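Long-range contact in Poly(A) RNA polymerase protein 2 (Saccharomyces cerevisiae, PDB 3NYB), which probably adds adenosine tails to RNA as the catalytic subunit of TRAMP, a complex that surveys nuclear RNA for defective transcripts: residues 25-33 with 161-169. The protein carries 1 engineered substitution. Residues are numbered along the deposited sequence; the frame is centred on the assembly and turned at random.
Sequences IKDFVAYIS and RELVLIVKQ
V29 comes nearest to E162 where helix segments 25-31 and 161-169 cross at 79°, their axes 10.1 Å apart; the V29 and E162 side chains meet at about a right angle, CG2 against CG. From the first segment I25, F28, V29 and I32 face the second. I166 CD1 touches both I25 CG2 and F28 CD2, each at 3.7 Å; I25 crosses I166 at about a right angle, whereas F28 and I166 slide past each other in opposite directions. Further round the ring, F28 CZ touches the aliphatic part of Q169 at CG (3.9 Å); the amide plane is turned 59° from the ring. On the other flank L165 CD1 packs against both V29 CG1 (3.8 Å) and I32 CD1 (3.6 Å). With CG anti to the backbone N (chi1 174°) and an extended chain, R161 brings NH1 to 3.5 Å from V29 CG1, while L165 CD1 sits over one guanidinium face near its rim. R161 NH2 reaches S33 OG at the guanidinium edge in a hydrogen bond of 3.0 Å, doubtful because the hydroxyl is poorly placed, while NE bonds to D71 O. Beyond the pair, W5 meets F28 edge-to-face and L218 of helix 214-228 touches I25. Methyl contacts and one ring, mostly buried, thus join helix 17-31 to helix 160-173, and cohesion probably rests on them; the uncertain bond from partly exposed R161 adds little that can be relied on.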
ATOM      1  N   ILE A  25      11.955  -8.972   3.526  1.00 32.14           N
ATOM      2  CA  ILE A  25      11.267  -7.728   3.195  1.00 35.01           C
ATOM      3  C   ILE A  25      12.285  -6.598   3.003  1.00 38.70           C
ATOM      4  O   ILE A  25      12.244  -5.906   1.991  1.00 34.74           O
ATOM      5  CB  ILE A  25      10.189  -7.347   4.235  1.00 30.88           C
ATOM      6  CG1 ILE A  25       9.139  -8.460   4.339  1.00 32.39           C
ATOM      7  CG2 ILE A  25       9.502  -6.040   3.856  1.00 14.28           C
ATOM      8  CD1 ILE A  25       7.963  -8.110   5.216  1.00 25.07           C
ATOM      9  N   LYS A  26      13.198  -6.440   3.964  1.00 32.44           N
ATOM     10  CA  LYS A  26      14.251  -5.434   3.892  1.00 27.72           C
ATOM     11  C   LYS A  26      15.162  -5.625   2.678  1.00 35.36           C
ATOM     12  O   LYS A  26      15.702  -4.661   2.125  1.00 23.03           O
ATOM     13  CB  LYS A  26      15.100  -5.444   5.163  1.00 24.60           C
ATOM     14  CG  LYS A  26      14.439  -4.808   6.376  1.00 31.42           C
ATOM     15  CD  LYS A  26      15.377  -4.821   7.569  1.00 28.94           C
ATOM     16  CE  LYS A  26      14.626  -5.080   8.887  1.00 46.84           C
ATOM     17  NZ  LYS A  26      14.399  -3.862   9.711  1.00 49.39           N
ATOM     18  N   ASP A  27      15.344  -6.869   2.259  1.00 34.16           N
ATOM     19  CA  ASP A  27      16.213  -7.126   1.116  1.00 37.01           C
ATOM     20  C   ASP A  27      15.568  -6.621  -0.163  1.00 37.82           C
ATOM     21  O   ASP A  27      16.188  -5.885  -0.941  1.00 35.59           O
ATOM     22  CB  ASP A  27      16.547  -8.607   1.023  1.00 31.39           C
ATOM     23  CG  ASP A  27      17.443  -9.063   2.160  1.00 46.71           C
ATOM     24  OD1 ASP A  27      18.101  -8.184   2.768  1.00 44.82           O
ATOM     25  OD2 ASP A  27      17.492 -10.286   2.440  1.00 43.09           O
ATOM     26  N   PHE A  28      14.310  -7.008  -0.353  1.00 32.53           N
ATOM     27  CA  PHE A  28      13.501  -6.550  -1.470  1.00 36.10           C
ATOM     28  C   PHE A  28      13.441  -5.026  -1.546  1.00 39.16           C
ATOM     29  O   PHE A  28      13.732  -4.441  -2.589  1.00 34.02           O
ATOM     30  CB  PHE A  28      12.074  -7.112  -1.372  1.00 32.39           C
ATOM     31  CG  PHE A  28      11.162  -6.627  -2.467  1.00 36.81           C
ATOM     32  CD1 PHE A  28      11.190  -7.208  -3.722  1.00 34.27           C
ATOM     33  CD2 PHE A  28      10.290  -5.581  -2.246  1.00 35.01           C
ATOM     34  CE1 PHE A  28      10.363  -6.757  -4.724  1.00 28.84           C
ATOM     35  CE2 PHE A  28       9.457  -5.128  -3.250  1.00 24.89           C
ATOM     36  CZ  PHE A  28       9.494  -5.712  -4.484  1.00 21.98           C
ATOM     37  N   VAL A  29      13.050  -4.396  -0.441  1.00 29.33           N
ATOM     38  CA  VAL A  29      12.942  -2.943  -0.371  1.00 33.12           C
ATOM     39  C   VAL A  29      14.245  -2.256  -0.755  1.00 30.54           C
ATOM     40  O   VAL A  29      14.235  -1.241  -1.439  1.00 37.80           O
ATOM     41  CB  VAL A  29      12.511  -2.455   1.036  1.00 34.43           C
ATOM     42  CG1 VAL A  29      12.527  -0.920   1.116  1.00 29.78           C
ATOM     43  CG2 VAL A  29      11.140  -2.984   1.373  1.00 35.37           C
ATOM     44  N   ALA A  30      15.368  -2.800  -0.312  1.00 30.36           N
ATOM     45  CA  ALA A  30      16.646  -2.194  -0.659  1.00 35.98           C
ATOM     46  C   ALA A  30      16.944  -2.440  -2.130  1.00 37.73           C
ATOM     47  O   ALA A  30      17.464  -1.563  -2.829  1.00 33.33           O
ATOM     48  CB  ALA A  30      17.775  -2.726   0.233  1.00 12.94           C
ATOM     49  N   TYR A  31      16.595  -3.632  -2.603  1.00 22.30           N
ATOM     50  CA  TYR A  31      16.806  -3.957  -4.005  1.00 26.54           C
ATOM     51  C   TYR A  31      15.989  -3.043  -4.943  1.00 28.89           C
ATOM     52  O   TYR A  31      16.451  -2.682  -6.036  1.00 26.15           O
ATOM     53  CB  TYR A  31      16.492  -5.430  -4.259  1.00 24.58           C
ATOM     54  CG  TYR A  31      16.623  -5.830  -5.700  1.00 24.71           C
ATOM     55  CD1 TYR A  31      17.865  -6.168  -6.238  1.00 33.61           C
ATOM     56  CD2 TYR A  31      15.513  -5.857  -6.537  1.00 24.08           C
ATOM     57  CE1 TYR A  31      18.001  -6.541  -7.566  1.00 23.94           C
ATOM     58  CE2 TYR A  31      15.640  -6.226  -7.884  1.00 25.51           C
ATOM     59  CZ  TYR A  31      16.887  -6.571  -8.380  1.00 27.24           C
ATOM     60  OH  TYR A  31      17.028  -6.922  -9.695  1.00 38.57           O
ATOM     61  N   ILE A  32      14.784  -2.666  -4.512  1.00 28.39           N
ATOM     62  CA  ILE A  32      13.915  -1.808  -5.316  1.00 28.06           C
ATOM     63  C   ILE A  32      14.227  -0.333  -5.032  1.00 27.93           C
ATOM     64  O   ILE A  32      13.574   0.567  -5.539  1.00 25.93           O
ATOM     65  CB  ILE A  32      12.427  -2.090  -5.035  1.00 18.66           C
ATOM     66  CG1 ILE A  32      12.048  -1.605  -3.634  1.00 44.02           C
ATOM     67  CG2 ILE A  32      12.126  -3.572  -5.196  1.00 44.54           C
ATOM     68  CD1 ILE A  32      10.560  -1.624  -3.364  1.00 47.39           C
ATOM     69  N   SER A  33      15.247  -0.093  -4.221  1.00 30.43           N
ATOM     70  CA  SER A  33      15.587   1.267  -3.820  1.00 33.10           C
ATOM     71  C   SER A  33      16.737   1.788  -4.715  1.00 29.51           C
ATOM     72  O   SER A  33      17.582   1.012  -5.158  1.00 31.20           O
ATOM     73  CB  SER A  33      15.942   1.314  -2.332  1.00 17.51           C
ATOM     74  OG  SER A  33      14.833   0.943  -1.531  1.00 44.22           O
ATOM     75  N   ARG A 161       6.735   2.824   5.077  1.00 36.82           N
ATOM     76  CA  ARG A 161       7.282   2.689   3.737  1.00 29.90           C
ATOM     77  C   ARG A 161       7.442   1.224   3.293  1.00 40.02           C
ATOM     78  O   ARG A 161       7.016   0.850   2.199  1.00 39.59           O
ATOM     79  CB  ARG A 161       8.620   3.435   3.625  1.00 29.96           C
ATOM     80  CG  ARG A 161       9.328   3.228   2.288  1.00 26.49           C
ATOM     81  CD  ARG A 161      10.474   4.201   2.039  1.00 27.69           C
ATOM     82  NE  ARG A 161      11.187   3.867   0.804  1.00 35.38           N
ATOM     83  CZ  ARG A 161      12.255   3.075   0.730  1.00 31.99           C
ATOM     84  NH1 ARG A 161      12.774   2.526   1.814  1.00 22.14           N
ATOM     85  NH2 ARG A 161      12.816   2.835  -0.442  1.00 37.21           N
ATOM     86  N   GLU A 162       8.050   0.397   4.139  1.00 40.30           N
ATOM     87  CA  GLU A 162       8.344  -0.991   3.779  1.00 32.35           C
ATOM     88  C   GLU A 162       7.086  -1.781   3.482  1.00 33.88           C
ATOM     89  O   GLU A 162       7.011  -2.482   2.479  1.00 35.01           O
ATOM     90  CB  GLU A 162       9.100  -1.701   4.901  1.00 35.53           C
ATOM     91  CG  GLU A 162      10.534  -1.250   5.098  1.00 34.99           C
ATOM     92  CD  GLU A 162      10.641   0.148   5.671  1.00 45.70           C
ATOM     93  OE1 GLU A 162      11.762   0.700   5.626  1.00 50.61           O
ATOM     94  OE2 GLU A 162       9.617   0.701   6.153  1.00 48.92           O
ATOM     95  N   LEU A 163       6.097  -1.684   4.365  1.00 35.60           N
ATOM     96  CA  LEU A 163       4.870  -2.428   4.152  1.00 37.56           C
ATOM     97  C   LEU A 163       4.118  -1.899   2.937  1.00 36.76           C
ATOM     98  O   LEU A 163       3.545  -2.670   2.174  1.00 31.49           O
ATOM     99  CB  LEU A 163       3.993  -2.437   5.405  1.00 37.03           C
ATOM    100  CG  LEU A 163       4.595  -3.276   6.532  1.00 41.32           C
ATOM    101  CD1 LEU A 163       3.562  -3.576   7.598  1.00 43.60           C
ATOM    102  CD2 LEU A 163       5.153  -4.565   5.965  1.00 41.25           C
ATOM    103  N   VAL A 164       4.140  -0.587   2.739  1.00 28.46           N
ATOM    104  CA  VAL A 164       3.487  -0.006   1.572  1.00 18.25           C
ATOM    105  C   VAL A 164       4.105  -0.524   0.275  1.00 30.14           C
ATOM    106  O   VAL A 164       3.389  -0.905  -0.659  1.00 28.41           O
ATOM    107  CB  VAL A 164       3.511   1.525   1.606  1.00 19.36           C
ATOM    108  CG1 VAL A 164       3.050   2.084   0.284  1.00 18.73           C
ATOM    109  CG2 VAL A 164       2.614   2.032   2.729  1.00 20.47           C
ATOM    110  N   LEU A 165       5.434  -0.569   0.218  1.00 30.95           N
ATOM    111  CA  LEU A 165       6.088  -1.081  -0.978  1.00 23.19           C
ATOM    112  C   LEU A 165       5.671  -2.526  -1.265  1.00 23.38           C
ATOM    113  O   LEU A 165       5.327  -2.862  -2.389  1.00 28.70           O
ATOM    114  CB  LEU A 165       7.602  -0.941  -0.878  1.00 31.25           C
ATOM    115  CG  LEU A 165       8.080   0.507  -0.993  1.00 37.05           C
ATOM    116  CD1 LEU A 165       9.588   0.609  -0.747  1.00 35.35           C
ATOM    117  CD2 LEU A 165       7.694   1.085  -2.348  1.00 18.46           C
ATOM    118  N   ILE A 166       5.673  -3.371  -0.243  1.00 29.90           N
ATOM    119  CA  ILE A 166       5.262  -4.761  -0.420  1.00 31.63           C
ATOM    120  C   ILE A 166       3.826  -4.878  -0.916  1.00 36.27           C
ATOM    121  O   ILE A 166       3.553  -5.538  -1.920  1.00 31.00           O
ATOM    122  CB  ILE A 166       5.395  -5.547   0.878  1.00 33.00           C
ATOM    123  CG1 ILE A 166       6.816  -5.428   1.417  1.00 28.87           C
ATOM    124  CG2 ILE A 166       5.060  -6.997   0.639  1.00 41.51           C
ATOM    125  CD1 ILE A 166       7.851  -6.036   0.518  1.00 23.17           C
ATOM    126  N   VAL A 167       2.910  -4.232  -0.204  1.00 34.80           N
ATOM    127  CA  VAL A 167       1.506  -4.235  -0.580  1.00 26.25           C
ATOM    128  C   VAL A 167       1.315  -3.637  -1.975  1.00 35.58           C
ATOM    129  O   VAL A 167       0.437  -4.060  -2.735  1.00 37.02           O
ATOM    130  CB  VAL A 167       0.666  -3.436   0.430  1.00 28.11           C
ATOM    131  CG1 VAL A 167      -0.816  -3.610   0.148  1.00 24.92           C
ATOM    132  CG2 VAL A 167       0.973  -3.881   1.834  1.00 28.59           C
ATOM    133  N   LYS A 168       2.135  -2.645  -2.308  1.00 35.75           N
ATOM    134  CA  LYS A 168       2.012  -1.986  -3.600  1.00 39.99           C
ATOM    135  C   LYS A 168       2.423  -2.988  -4.672  1.00 39.94           C
ATOM    136  O   LYS A 168       1.694  -3.216  -5.640  1.00 34.13           O
ATOM    137  CB  LYS A 168       2.882  -0.729  -3.644  1.00 43.43           C
ATOM    138  CG  LYS A 168       2.145   0.560  -4.036  1.00 41.21           C
ATOM    139  CD  LYS A 168       2.817   1.776  -3.398  1.00 42.96           C
ATOM    140  CE  LYS A 168       2.253   3.105  -3.885  1.00 46.74           C
ATOM    141  NZ  LYS A 168       2.535   3.358  -5.320  1.00 52.36           N
ATOM    142  N   GLN A 169       3.581  -3.610  -4.473  1.00 33.77           N
ATOM    143  CA  GLN A 169       4.064  -4.632  -5.392  1.00 25.62           C
ATOM    144  C   GLN A 169       3.044  -5.747  -5.542  1.00 35.05           C
ATOM    145  O   GLN A 169       2.681  -6.137  -6.650  1.00 29.69           O
ATOM    146  CB  GLN A 169       5.382  -5.219  -4.903  1.00 30.08           C
ATOM    147  CG  GLN A 169       5.879  -6.382  -5.753  1.00 25.55           C
ATOM    148  CD  GLN A 169       5.993  -6.020  -7.225  1.00 30.00           C
ATOM    149  OE1 GLN A 169       6.292  -4.879  -7.571  1.00 37.88           O
ATOM    150  NE2 GLN A 169       5.757  -6.993  -8.098  1.00 29.66           N
TER